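Local coordinates for protein Adc operon repressor AdcR (Streptococcus pneumoniae, PDB 3TGN) that senses zinc as a homodimeric MarR-family regulator, repressing zinc-uptake and surface-antigen genes when the metal is bound and activating at least one other gene, at residues N21-L26 and T37-H42; M80-K85 and F94-D99. All coordinates share one frame; numbering follows the deposited sequence.

Interaction 1 of 2, residues N21-L26 and T37-H42. With ZN (zinc ion), chain E; ZN (zinc ion), chain F.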
# COMPACT_ATOMS: atom_id res chain seq x y z
N ASN B 21 -1.60 -1.14 6.13
CA ASN B 21 -2.98 -1.33 5.70
C ASN B 21 -3.75 -0.03 5.47
O ASN B 21 -4.93 -0.05 5.13
CB ASN B 21 -3.73 -2.23 6.68
CG ASN B 21 -3.17 -3.64 6.71
OD1 ASN B 21 -3.55 -4.49 5.92
ND2 ASN B 21 -2.25 -3.88 7.64
N GLN B 22 -3.07 1.10 5.65
CA GLN B 22 -3.66 2.39 5.32
C GLN B 22 -3.60 2.58 3.81
O GLN B 22 -2.84 1.88 3.13
CB GLN B 22 -2.92 3.52 6.03
N HIS B 23 -4.39 3.50 3.28
CA HIS B 23 -4.45 3.70 1.83
C HIS B 23 -3.33 4.61 1.34
O HIS B 23 -3.19 4.85 0.14
CB HIS B 23 -5.82 4.24 1.41
CG HIS B 23 -5.95 5.73 1.53
ND1 HIS B 23 -6.39 6.35 2.68
CD2 HIS B 23 -5.69 6.72 0.64
CE1 HIS B 23 -6.40 7.66 2.49
NE2 HIS B 23 -5.98 7.91 1.26
N GLU B 24 -2.53 5.12 2.27
CA GLU B 24 -1.45 6.03 1.93
C GLU B 24 -0.33 5.94 2.95
O GLU B 24 -0.56 5.58 4.10
CB GLU B 24 -1.97 7.47 1.90
CG GLU B 24 -2.44 7.96 3.26
CD GLU B 24 -3.03 9.36 3.22
OE1 GLU B 24 -3.43 9.87 4.28
OE2 GLU B 24 -3.09 9.95 2.12
N ILE B 25 0.87 6.28 2.51
CA ILE B 25 2.01 6.38 3.41
C ILE B 25 2.23 7.83 3.78
O ILE B 25 2.29 8.71 2.91
CB ILE B 25 3.29 5.81 2.77
CG1 ILE B 25 3.23 4.28 2.72
CG2 ILE B 25 4.52 6.27 3.53
CD1 ILE B 25 4.42 3.64 2.05
N LEU B 26 2.34 8.09 5.08
CA LEU B 26 2.69 9.41 5.59
C LEU B 26 3.93 9.30 6.46
O LEU B 26 4.06 8.38 7.27
CB LEU B 26 1.52 10.01 6.36
CG LEU B 26 0.28 10.38 5.53
CD1 LEU B 26 -0.94 10.58 6.40
CD2 LEU B 26 0.55 11.62 4.68
N THR B 37 -8.87 8.11 12.97
CA THR B 37 -8.14 7.23 12.08
C THR B 37 -7.55 8.06 10.96
O THR B 37 -8.00 9.19 10.71
CB THR B 37 -9.05 6.16 11.46
OG1 THR B 37 -9.90 6.78 10.48
CG2 THR B 37 -9.89 5.49 12.53
N ASN B 38 -6.54 7.53 10.28
CA ASN B 38 -5.94 8.23 9.16
C ASN B 38 -6.98 8.56 8.10
O ASN B 38 -6.99 9.65 7.54
CB ASN B 38 -4.80 7.42 8.54
CG ASN B 38 -4.06 8.20 7.47
OD1 ASN B 38 -3.29 9.11 7.77
ND2 ASN B 38 -4.28 7.84 6.21
N THR B 39 -7.87 7.60 7.84
CA THR B 39 -8.91 7.78 6.85
C THR B 39 -9.84 8.93 7.23
O THR B 39 -10.22 9.74 6.38
CB THR B 39 -9.73 6.49 6.64
OG1 THR B 39 -8.85 5.44 6.19
CG2 THR B 39 -10.81 6.70 5.60
N GLN B 40 -10.20 9.01 8.51
CA GLN B 40 -11.03 10.09 9.01
C GLN B 40 -10.38 11.46 8.79
O GLN B 40 -11.01 12.38 8.29
CB GLN B 40 -11.35 9.90 10.49
CG GLN B 40 -12.44 8.87 10.78
CD GLN B 40 -12.63 8.62 12.27
OE1 GLN B 40 -11.73 8.11 12.94
NE2 GLN B 40 -13.80 8.97 12.78
N GLU B 41 -9.11 11.58 9.16
CA GLU B 41 -8.39 12.84 8.97
C GLU B 41 -8.33 13.23 7.50
O GLU B 41 -8.51 14.40 7.15
CB GLU B 41 -6.96 12.76 9.53
CG GLU B 41 -6.88 12.81 11.05
CD GLU B 41 -5.50 13.20 11.54
OE1 GLU B 41 -4.56 13.25 10.72
OE2 GLU B 41 -5.35 13.47 12.75
N HIS B 42 -8.08 12.25 6.63
CA HIS B 42 -7.98 12.52 5.20
C HIS B 42 -9.32 13.03 4.67
O HIS B 42 -9.36 13.94 3.84
CB HIS B 42 -7.54 11.27 4.44
CG HIS B 42 -7.07 11.55 3.05
ND1 HIS B 42 -5.75 11.77 2.74
CD2 HIS B 42 -7.75 11.67 1.88
CE1 HIS B 42 -5.63 12.00 1.44
NE2 HIS B 42 -6.84 11.94 0.90
ZN ZN E . -4.05 11.69 3.84
ZN ZN F . -2.76 13.69 11.51
O HOH W 1 -5.95 6.00 5.62
O HOH W 2 -1.88 12.63 9.95

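Interaction 2 of 2, residues M80-K85 and F94-D99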
# COMPACT_ATOMS: atom_id res chain seq x y z
N MET B 80 -17.14 16.43 14.44
CA MET B 80 -16.14 16.90 13.48
C MET B 80 -16.80 17.43 12.21
O MET B 80 -16.24 18.26 11.49
CB MET B 80 -15.16 15.79 13.13
CG MET B 80 -14.19 15.43 14.24
SD MET B 80 -13.15 16.81 14.75
CE MET B 80 -12.25 16.05 16.10
N LEU B 81 -18.00 16.92 11.93
CA LEU B 81 -18.77 17.36 10.77
C LEU B 81 -20.20 17.69 11.19
O LEU B 81 -20.74 17.10 12.13
CB LEU B 81 -18.80 16.27 9.70
CG LEU B 81 -17.47 15.92 9.03
CD1 LEU B 81 -17.60 14.66 8.18
CD2 LEU B 81 -16.96 17.08 8.19
N GLU B 82 -20.80 18.65 10.50
CA GLU B 82 -22.20 19.01 10.71
C GLU B 82 -22.82 19.30 9.36
O GLU B 82 -22.12 19.63 8.41
CB GLU B 82 -22.30 20.25 11.60
CG GLU B 82 -21.74 21.50 10.95
CD GLU B 82 -21.68 22.69 11.89
OE1 GLU B 82 -22.11 22.54 13.06
OE2 GLU B 82 -21.21 23.76 11.47
N THR B 83 -24.14 19.17 9.27
CA THR B 83 -24.84 19.50 8.03
C THR B 83 -24.91 21.02 7.87
O THR B 83 -24.96 21.75 8.86
CB THR B 83 -26.27 18.94 8.01
OG1 THR B 83 -27.02 19.48 9.10
CG2 THR B 83 -26.24 17.42 8.12
N SER B 84 -24.90 21.48 6.63
CA SER B 84 -24.99 22.91 6.37
C SER B 84 -25.49 23.23 4.97
O SER B 84 -25.56 22.37 4.10
CB SER B 84 -23.63 23.58 6.60
OG SER B 84 -23.75 24.99 6.54
N LYS B 85 -25.86 24.50 4.79
CA LYS B 85 -26.32 25.02 3.51
C LYS B 85 -25.87 26.47 3.40
O LYS B 85 -26.08 27.26 4.32
CB LYS B 85 -27.84 24.91 3.41
CG LYS B 85 -28.50 25.94 2.51
CD LYS B 85 -30.01 25.75 2.51
CE LYS B 85 -30.74 26.97 1.95
NZ LYS B 85 -30.33 27.28 0.55
N PHE B 94 -24.99 19.60 2.75
CA PHE B 94 -23.73 18.87 2.71
C PHE B 94 -23.07 18.89 4.08
O PHE B 94 -23.47 19.64 4.96
CB PHE B 94 -22.79 19.50 1.68
CG PHE B 94 -22.50 20.95 1.94
CD1 PHE B 94 -23.39 21.93 1.52
CD2 PHE B 94 -21.35 21.33 2.61
CE1 PHE B 94 -23.13 23.27 1.76
CE2 PHE B 94 -21.09 22.67 2.85
CZ PHE B 94 -21.98 23.64 2.43
N TYR B 95 -22.04 18.06 4.24
CA TYR B 95 -21.28 18.03 5.48
C TYR B 95 -20.11 19.00 5.39
O TYR B 95 -19.32 18.96 4.45
CB TYR B 95 -20.74 16.63 5.75
CG TYR B 95 -21.79 15.57 5.98
CD1 TYR B 95 -22.51 15.52 7.17
CD2 TYR B 95 -22.05 14.61 5.01
CE1 TYR B 95 -23.47 14.54 7.38
CE2 TYR B 95 -23.01 13.63 5.22
CZ TYR B 95 -23.71 13.60 6.40
OH TYR B 95 -24.66 12.63 6.61
N GLN B 96 -20.00 19.88 6.38
CA GLN B 96 -18.87 20.79 6.46
C GLN B 96 -18.19 20.65 7.81
O GLN B 96 -18.81 20.22 8.79
CB GLN B 96 -19.32 22.24 6.26
CG GLN B 96 -20.11 22.80 7.42
CD GLN B 96 -20.29 24.31 7.33
OE1 GLN B 96 -19.97 24.92 6.31
NE2 GLN B 96 -20.79 24.91 8.40
N LEU B 97 -16.91 21.01 7.87
CA LEU B 97 -16.16 20.94 9.11
C LEU B 97 -16.70 21.90 10.16
O LEU B 97 -17.12 23.01 9.85
CB LEU B 97 -14.67 21.25 8.86
CG LEU B 97 -13.79 20.13 8.30
CD1 LEU B 97 -14.29 19.67 6.94
CD2 LEU B 97 -12.34 20.58 8.23
N THR B 98 -16.69 21.45 11.41
CA THR B 98 -16.93 22.32 12.55
C THR B 98 -15.61 22.98 12.91
O THR B 98 -14.57 22.67 12.32
CB THR B 98 -17.41 21.52 13.77
OG1 THR B 98 -16.35 20.66 14.22
CG2 THR B 98 -18.63 20.69 13.41
N ASP B 99 -15.64 23.88 13.89
CA ASP B 99 -14.42 24.52 14.36
C ASP B 99 -13.44 23.49 14.91
O ASP B 99 -12.23 23.65 14.81
CB ASP B 99 -14.73 25.55 15.44
CG ASP B 99 -15.30 26.83 14.86
OD1 ASP B 99 -15.08 27.09 13.66
OD2 ASP B 99 -15.97 27.57 15.61
O HOH W 3 -21.74 26.86 5.69

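Interaction 1 of 2, residues N21-L26 and T37-H42
A zinc ion that takes two of its four protein ligands from these segments is the heart of this contact. Thr-37 sits at the N-cap of the helix, its OG1 accepting from Gln-40 N while Gln-40 OE1 takes the Thr-37 N-H along a lone pair, a capping box that fixes where the helix begins. One residue on, Asn-38 has CG anti to the backbone N (chi1 -174°), which sends its amide across to the loop. There Asn-38 ND2 donates to Glu-24 OE1 at 2.9 Å, meeting it from somewhat above the carboxylate plane, while OD1 has Leu-26 CD1 beside it. The same ND2 donates to a water that also bonds Thr-39 OG1 and His-23 ND1. Glu-24 OE1 is a zinc ligand, 2.0 Å from the metal; Asn-38 thus illustrates how a second-shell residue can position a first-shell one, probably steadying the carboxylate. Glu-41 turns to a second zinc, bound through OE1 and completed by a water, Cys-30 and Glu-107; its OE1 is also hydrogen-bonded to ND1 of His-108, whose NE2 binds the first zinc, linking the two sites. His-42, with CG anti to the backbone N, binds the first zinc through ND1 at 2.0 Å. Over one face of its ring stands the edge of His-23 in a T-shaped stack, planes at 90° and centroids 5.0 Å apart. His-108 and His-112 of helix 102-123 complete the first site, Leu-26 leans on that helix, Thr-39 and His-42 touch Leu-61 of helix 54-61, and Ile-25 packs on helix 3-19 and on Ile-16 of the second subunit.

Interaction 2 of 2, residues M80-K85 and F94-D99
Gln-96 and Glu-82, a hydrogen-bonded antiparallel pair, both hold CG in the crowded position between the backbone N and the carbonyl carbon (chi1 71° and 66°). Extended beyond CG, the two chains run side by side, amide and carboxylate planes only 24° apart. Gln-96 NE2 reaches Glu-82 OE2 at 3.3 Å, a weak bond, while Gln-96 OE1 accepts a hydrogen bond from a water, which accepts from Ser-84 OG. With OG anti to the backbone N, Ser-84 lays CB against the amide carbon CD of Gln-96, at 3.5 Å. The CG2 methyl of Thr-98 crosses the Glu-82 chain obliquely, near CG and CD. These strands are the beta hairpin, or wing, of the winged helix-turn-helix fold of MarR proteins. Within it Gln-96 N donates to Glu-82 O (2.9 Å) and Glu-82 N to Gln-96 O. At the far end Phe-94, also in the crowded rotamer, lays one ring face over Ser-84 O, 3.4 Å from CD1. Thr-83 and Tyr-95 share the other face of the sheet, Thr-83 CG2 approaching Tyr-95 CE1 at 4.1 Å. With CG anti to the carbonyl carbon, as in Leu-81, Tyr-95 rests on Val-76 of helix 65-77. Leu-81 and Leu-97 diverge but meet at their ends, Leu-81 CD2 to Leu-97 CD1 at 3.9 Å, and both pack on Leu-47 of helix 38-50. Thr-98 N donates to Met-80 O, and Thr-98 OG1 bonds to Gly-79 O.

Overall arrangement
Following the chain, helix 3-19 leads into the loop of residues 21-26, and interaction 1 closes a short helix-free connection by bringing that loop onto the start of helix 38-50. The chain then passes through helices 54-61 and 65-77 before interaction 2 closes the hairpin of residues 80-85 and 94-99. The two contacts are in series, neither nesting nor crossing, with centres 21 Å apart and nearest atoms about 7 Å apart. Helix 38-50 connects them: its N-terminal end carries ligands of both zinc sites, while Leu-44 and Leu-47 further along receive the hairpin. Helix 102-123, directly after the hairpin, returns to the metals, consistent with coupling between zinc binding and the DNA-binding domain.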